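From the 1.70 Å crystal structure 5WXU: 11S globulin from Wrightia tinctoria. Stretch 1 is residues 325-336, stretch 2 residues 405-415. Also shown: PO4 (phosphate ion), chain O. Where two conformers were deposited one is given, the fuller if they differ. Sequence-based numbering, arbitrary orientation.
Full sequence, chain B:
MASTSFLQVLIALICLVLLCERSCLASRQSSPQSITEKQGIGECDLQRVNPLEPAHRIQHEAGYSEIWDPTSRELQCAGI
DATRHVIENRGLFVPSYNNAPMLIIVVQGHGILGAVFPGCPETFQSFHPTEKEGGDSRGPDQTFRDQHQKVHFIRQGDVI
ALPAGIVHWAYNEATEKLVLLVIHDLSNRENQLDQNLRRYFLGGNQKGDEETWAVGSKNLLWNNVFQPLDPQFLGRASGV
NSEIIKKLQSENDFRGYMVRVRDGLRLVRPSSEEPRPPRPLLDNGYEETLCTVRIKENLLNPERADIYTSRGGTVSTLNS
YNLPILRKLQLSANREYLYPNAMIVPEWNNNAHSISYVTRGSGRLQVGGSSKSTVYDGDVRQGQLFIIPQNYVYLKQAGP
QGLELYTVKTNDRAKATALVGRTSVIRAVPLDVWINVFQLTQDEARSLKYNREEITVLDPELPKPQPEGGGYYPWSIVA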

# COMPACT_ATOMS: atom_id res chain seq x y z
N ILE B 325 -14.47 -2.90 -4.24
CA ILE B 325 -14.83 -3.29 -2.85
C ILE B 325 -14.49 -4.75 -2.53
O ILE B 325 -14.28 -5.10 -1.37
CB ILE B 325 -16.31 -2.97 -2.55
CG1 ILE B 325 -16.55 -2.97 -1.04
CG2 ILE B 325 -17.25 -3.85 -3.34
CD1 ILE B 325 -17.96 -2.51 -0.67
N LEU B 326 -14.37 -5.56 -3.56
CA LEU B 326 -13.94 -6.95 -3.36
C LEU B 326 -12.57 -7.11 -2.78
O LEU B 326 -12.29 -8.09 -2.11
CB LEU B 326 -14.04 -7.75 -4.65
CG LEU B 326 -15.45 -7.96 -5.25
CD1 LEU B 326 -15.42 -8.75 -6.54
CD2 LEU B 326 -16.44 -8.61 -4.26
N ARG B 327 -11.69 -6.12 -2.98
CA ARG B 327 -10.37 -6.19 -2.37
C ARG B 327 -10.46 -6.15 -0.86
O ARG B 327 -9.82 -6.94 -0.19
CB ARG B 327 -9.54 -5.01 -2.87
CG ARG B 327 -8.14 -4.91 -2.32
CD ARG B 327 -7.26 -5.86 -3.01
NE ARG B 327 -5.86 -5.67 -2.69
CZ ARG B 327 -4.93 -6.59 -2.93
NH1 ARG B 327 -5.26 -7.75 -3.49
NH2 ARG B 327 -3.67 -6.37 -2.59
N LYS B 328 -11.32 -5.30 -0.30
CA LYS B 328 -11.53 -5.16 1.17
C LYS B 328 -12.21 -6.42 1.70
O LYS B 328 -11.86 -6.94 2.77
CB LYS B 328 -12.48 -3.97 1.38
CG LYS B 328 -13.11 -3.72 2.77
CD LYS B 328 -14.13 -2.56 2.69
CE LYS B 328 -15.01 -2.41 3.94
NZ LYS B 328 -14.28 -1.87 5.12
N LEU B 329 -13.14 -6.94 0.91
CA LEU B 329 -13.95 -8.09 1.33
C LEU B 329 -13.28 -9.44 1.21
O LEU B 329 -13.74 -10.42 1.82
CB LEU B 329 -15.31 -8.05 0.63
CG LEU B 329 -16.20 -6.83 0.87
CD1 LEU B 329 -17.52 -7.14 0.19
CD2 LEU B 329 -16.35 -6.57 2.37
N GLN B 330 -12.24 -9.53 0.38
CA GLN B 330 -11.48 -10.77 0.12
C GLN B 330 -12.44 -11.85 -0.41
O GLN B 330 -12.39 -12.99 0.02
CB GLN B 330 -10.78 -11.25 1.39
CG GLN B 330 -9.99 -10.08 1.99
CD GLN B 330 -8.89 -10.55 2.90
OE1 GLN B 330 -9.05 -11.53 3.59
NE2 GLN B 330 -7.77 -9.82 2.92
N LEU B 331 -13.25 -11.47 -1.38
CA LEU B 331 -14.16 -12.39 -2.09
C LEU B 331 -14.08 -12.13 -3.59
O LEU B 331 -13.68 -11.01 -4.04
CB LEU B 331 -15.58 -12.16 -1.57
CG LEU B 331 -15.86 -12.55 -0.12
CD1 LEU B 331 -17.19 -11.93 0.29
CD2 LEU B 331 -15.95 -14.06 0.04
N SER B 332 -14.48 -13.17 -4.35
CA SER B 332 -14.51 -13.13 -5.81
C SER B 332 -15.75 -13.91 -6.23
O SER B 332 -16.25 -14.72 -5.46
CB SER B 332 -13.31 -13.90 -6.41
OG SER B 332 -12.03 -13.48 -6.04
N ALA B 333 -16.13 -13.75 -7.49
CA ALA B 333 -17.18 -14.63 -8.06
C ALA B 333 -17.01 -14.81 -9.51
O ALA B 333 -16.15 -14.23 -10.09
CB ALA B 333 -18.54 -13.99 -7.78
N ASN B 334 -17.74 -15.77 -10.06
CA ASN B 334 -17.80 -16.00 -11.52
C ASN B 334 -19.15 -16.56 -11.92
O ASN B 334 -19.86 -17.04 -11.08
CB ASN B 334 -16.62 -16.81 -12.02
CG ASN B 334 -16.72 -18.28 -11.68
OD1 ASN B 334 -17.78 -18.85 -11.86
ND2 ASN B 334 -15.65 -18.88 -11.24
N ARG B 335 -19.46 -16.43 -13.20
CA ARG B 335 -20.59 -17.07 -13.85
C ARG B 335 -19.97 -17.95 -14.89
O ARG B 335 -19.18 -17.44 -15.74
CB ARG B 335 -21.53 -16.07 -14.49
CG ARG B 335 -22.74 -16.84 -15.05
CD ARG B 335 -23.81 -15.96 -15.68
NE ARG B 335 -23.37 -15.41 -16.94
CZ ARG B 335 -23.66 -15.89 -18.16
NH1 ARG B 335 -24.49 -16.91 -18.36
NH2 ARG B 335 -23.15 -15.23 -19.19
N GLU B 336 -20.35 -19.24 -14.92
CA GLU B 336 -19.91 -20.12 -15.99
C GLU B 336 -21.14 -20.61 -16.71
O GLU B 336 -22.14 -21.00 -16.10
CB GLU B 336 -19.15 -21.33 -15.44
CG GLU B 336 -17.89 -21.04 -14.65
CD GLU B 336 -17.26 -22.34 -14.13
OE1 GLU B 336 -18.01 -23.29 -13.88
OE2 GLU B 336 -16.03 -22.39 -13.96
N LEU B 405 -23.79 -21.91 -13.83
CA LEU B 405 -23.42 -21.86 -12.43
C LEU B 405 -22.96 -20.43 -12.11
O LEU B 405 -22.33 -19.77 -12.94
CB LEU B 405 -22.14 -22.73 -12.22
CG LEU B 405 -21.93 -24.16 -12.63
CD1 LEU B 405 -20.55 -24.62 -12.23
CD2 LEU B 405 -22.97 -25.05 -11.93
N TYR B 406 -23.21 -20.01 -10.89
CA TYR B 406 -22.55 -18.86 -10.23
C TYR B 406 -21.73 -19.40 -9.06
O TYR B 406 -22.22 -20.22 -8.27
CB TYR B 406 -23.51 -17.84 -9.72
CG TYR B 406 -24.26 -17.06 -10.77
CD1 TYR B 406 -25.39 -17.62 -11.47
CD2 TYR B 406 -23.92 -15.75 -11.09
CE1 TYR B 406 -26.05 -16.90 -12.41
CE2 TYR B 406 -24.62 -15.03 -12.03
CZ TYR B 406 -25.69 -15.60 -12.67
OH TYR B 406 -26.41 -14.91 -13.60
N THR B 407 -20.49 -18.93 -8.94
CA THR B 407 -19.55 -19.40 -7.92
C THR B 407 -19.01 -18.25 -7.16
O THR B 407 -18.76 -17.20 -7.73
CB THR B 407 -18.43 -20.18 -8.56
OG1 THR B 407 -19.02 -21.30 -9.27
CG2 THR B 407 -17.53 -20.72 -7.61
N VAL B 408 -18.98 -18.42 -5.86
CA VAL B 408 -18.36 -17.44 -4.91
C VAL B 408 -17.11 -18.09 -4.46
O VAL B 408 -17.08 -19.27 -4.07
CB VAL B 408 -19.29 -17.20 -3.72
CG1 VAL B 408 -18.56 -16.37 -2.63
CG2 VAL B 408 -20.51 -16.48 -4.24
N LYS B 409 -16.00 -17.30 -4.39
CA LYS B 409 -14.72 -17.89 -3.95
C LYS B 409 -14.17 -17.06 -2.82
O LYS B 409 -14.36 -15.83 -2.80
CB LYS B 409 -13.70 -17.99 -5.08
CG LYS B 409 -14.10 -18.97 -6.17
CD LYS B 409 -13.03 -19.16 -7.20
CE LYS B 409 -13.62 -20.00 -8.33
NZ LYS B 409 -12.51 -20.59 -9.14
N THR B 410 -13.53 -17.73 -1.86
CA THR B 410 -13.13 -17.10 -0.58
C THR B 410 -11.74 -16.43 -0.65
O THR B 410 -10.92 -16.52 0.29
CB THR B 410 -13.16 -18.07 0.59
OG1 THR B 410 -12.31 -19.20 0.32
CG2 THR B 410 -14.49 -18.61 0.87
N ASN B 411 -11.54 -15.70 -1.72
CA ASN B 411 -10.38 -14.83 -1.74
C ASN B 411 -10.62 -13.77 -2.82
O ASN B 411 -11.31 -13.93 -3.80
CB ASN B 411 -9.08 -15.64 -1.95
CG ASN B 411 -7.91 -15.13 -1.08
OD1 ASN B 411 -7.99 -14.04 -0.44
ND2 ASN B 411 -6.82 -15.93 -1.01
N ASP B 412 -10.03 -12.64 -2.60
CA ASP B 412 -10.13 -11.81 -3.77
C ASP B 412 -8.95 -12.35 -4.62
O ASP B 412 -8.01 -13.16 -4.18
CB ASP B 412 -10.33 -10.29 -3.60
CG ASP B 412 -9.12 -9.63 -3.16
OD1 ASP B 412 -8.62 -10.18 -2.16
OD2 ASP B 412 -8.69 -8.62 -3.80
N ARG B 413 -9.14 -12.06 -5.83
CA ARG B 413 -8.29 -12.56 -6.88
C ARG B 413 -8.06 -14.05 -6.82
O ARG B 413 -6.94 -14.55 -6.98
CB ARG B 413 -6.96 -11.77 -6.95
CG ARG B 413 -7.24 -10.26 -7.20
CD ARG B 413 -5.97 -9.45 -7.14
NE ARG B 413 -6.31 -8.07 -6.99
CZ ARG B 413 -5.43 -7.09 -6.81
NH1 ARG B 413 -4.13 -7.36 -6.82
NH2 ARG B 413 -5.87 -5.85 -6.65
N ALA B 414 -9.16 -14.77 -6.58
CA ALA B 414 -9.13 -16.21 -6.58
C ALA B 414 -8.66 -16.71 -7.97
O ALA B 414 -9.08 -16.22 -8.98
CB ALA B 414 -10.48 -16.73 -6.25
N LYS B 415 -7.78 -17.69 -7.97
CA LYS B 415 -7.24 -18.22 -9.22
C LYS B 415 -7.30 -19.74 -9.15
O LYS B 415 -7.33 -20.31 -8.04
CB LYS B 415 -5.81 -17.80 -9.44
CG LYS B 415 -5.67 -16.40 -10.01
CD LYS B 415 -4.22 -15.90 -9.92
CE LYS B 415 -3.78 -15.47 -8.52
NZ LYS B 415 -4.37 -14.21 -7.93
P PO4 O . -2.93 -11.26 -9.44
O1 PO4 O . -3.15 -9.95 -8.72
O2 PO4 O . -4.14 -12.12 -9.57
O3 PO4 O . -2.46 -10.74 -10.80
O4 PO4 O . -1.84 -11.99 -8.65
O HOH W 1 -8.73 -14.12 2.19

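This contact is an antiparallel β-ladder, supplemented beyond the end of strand 405-409 by serine hydrogen bonds to the following loop and by a stacked pair of arginines. Strands 332-336 and 405-409 run at 164°, and the ladder follows the textbook alternation of wide and narrow pairs. At Ser 332-Lys 409, Asn 334-Thr 407 and Glu 336-Leu 405 the backbones exchange two hydrogen bonds each; Lys 409 N to Ser 332 O, for example, spans 2.8 Å. Between them, Ala 333-Val 408 and Arg 335-Tyr 406 face each other without such bonds, and their CA atoms come closer. Side chains alternate accordingly: on the face carrying Arg 335 and Tyr 406, Arg 335 CG lies 4.0 Å from the centroid of the Tyr 406 ring, a CH-π contact over its face.

From the first residue of its strand, Ser 332 OG reaches the loop that follows Lys 409 and is both donor and acceptor there, giving a very short 2.4 Å hydrogen bond to Asn 411 O and accepting one from Ala 414 N at 3.2 Å. Farther out, the Arg 327 guanidinium lies flat on that of Arg 413, centres 4.0 Å apart. Like charges meet here, but Asp 412 OD2 forms a salt bridge with Arg 327 NH1 (3.6 Å), and phosphate O1 accepts a weak hydrogen bond from Arg 413 NH1 (3.4 Å), placing negative charge beside both arginines.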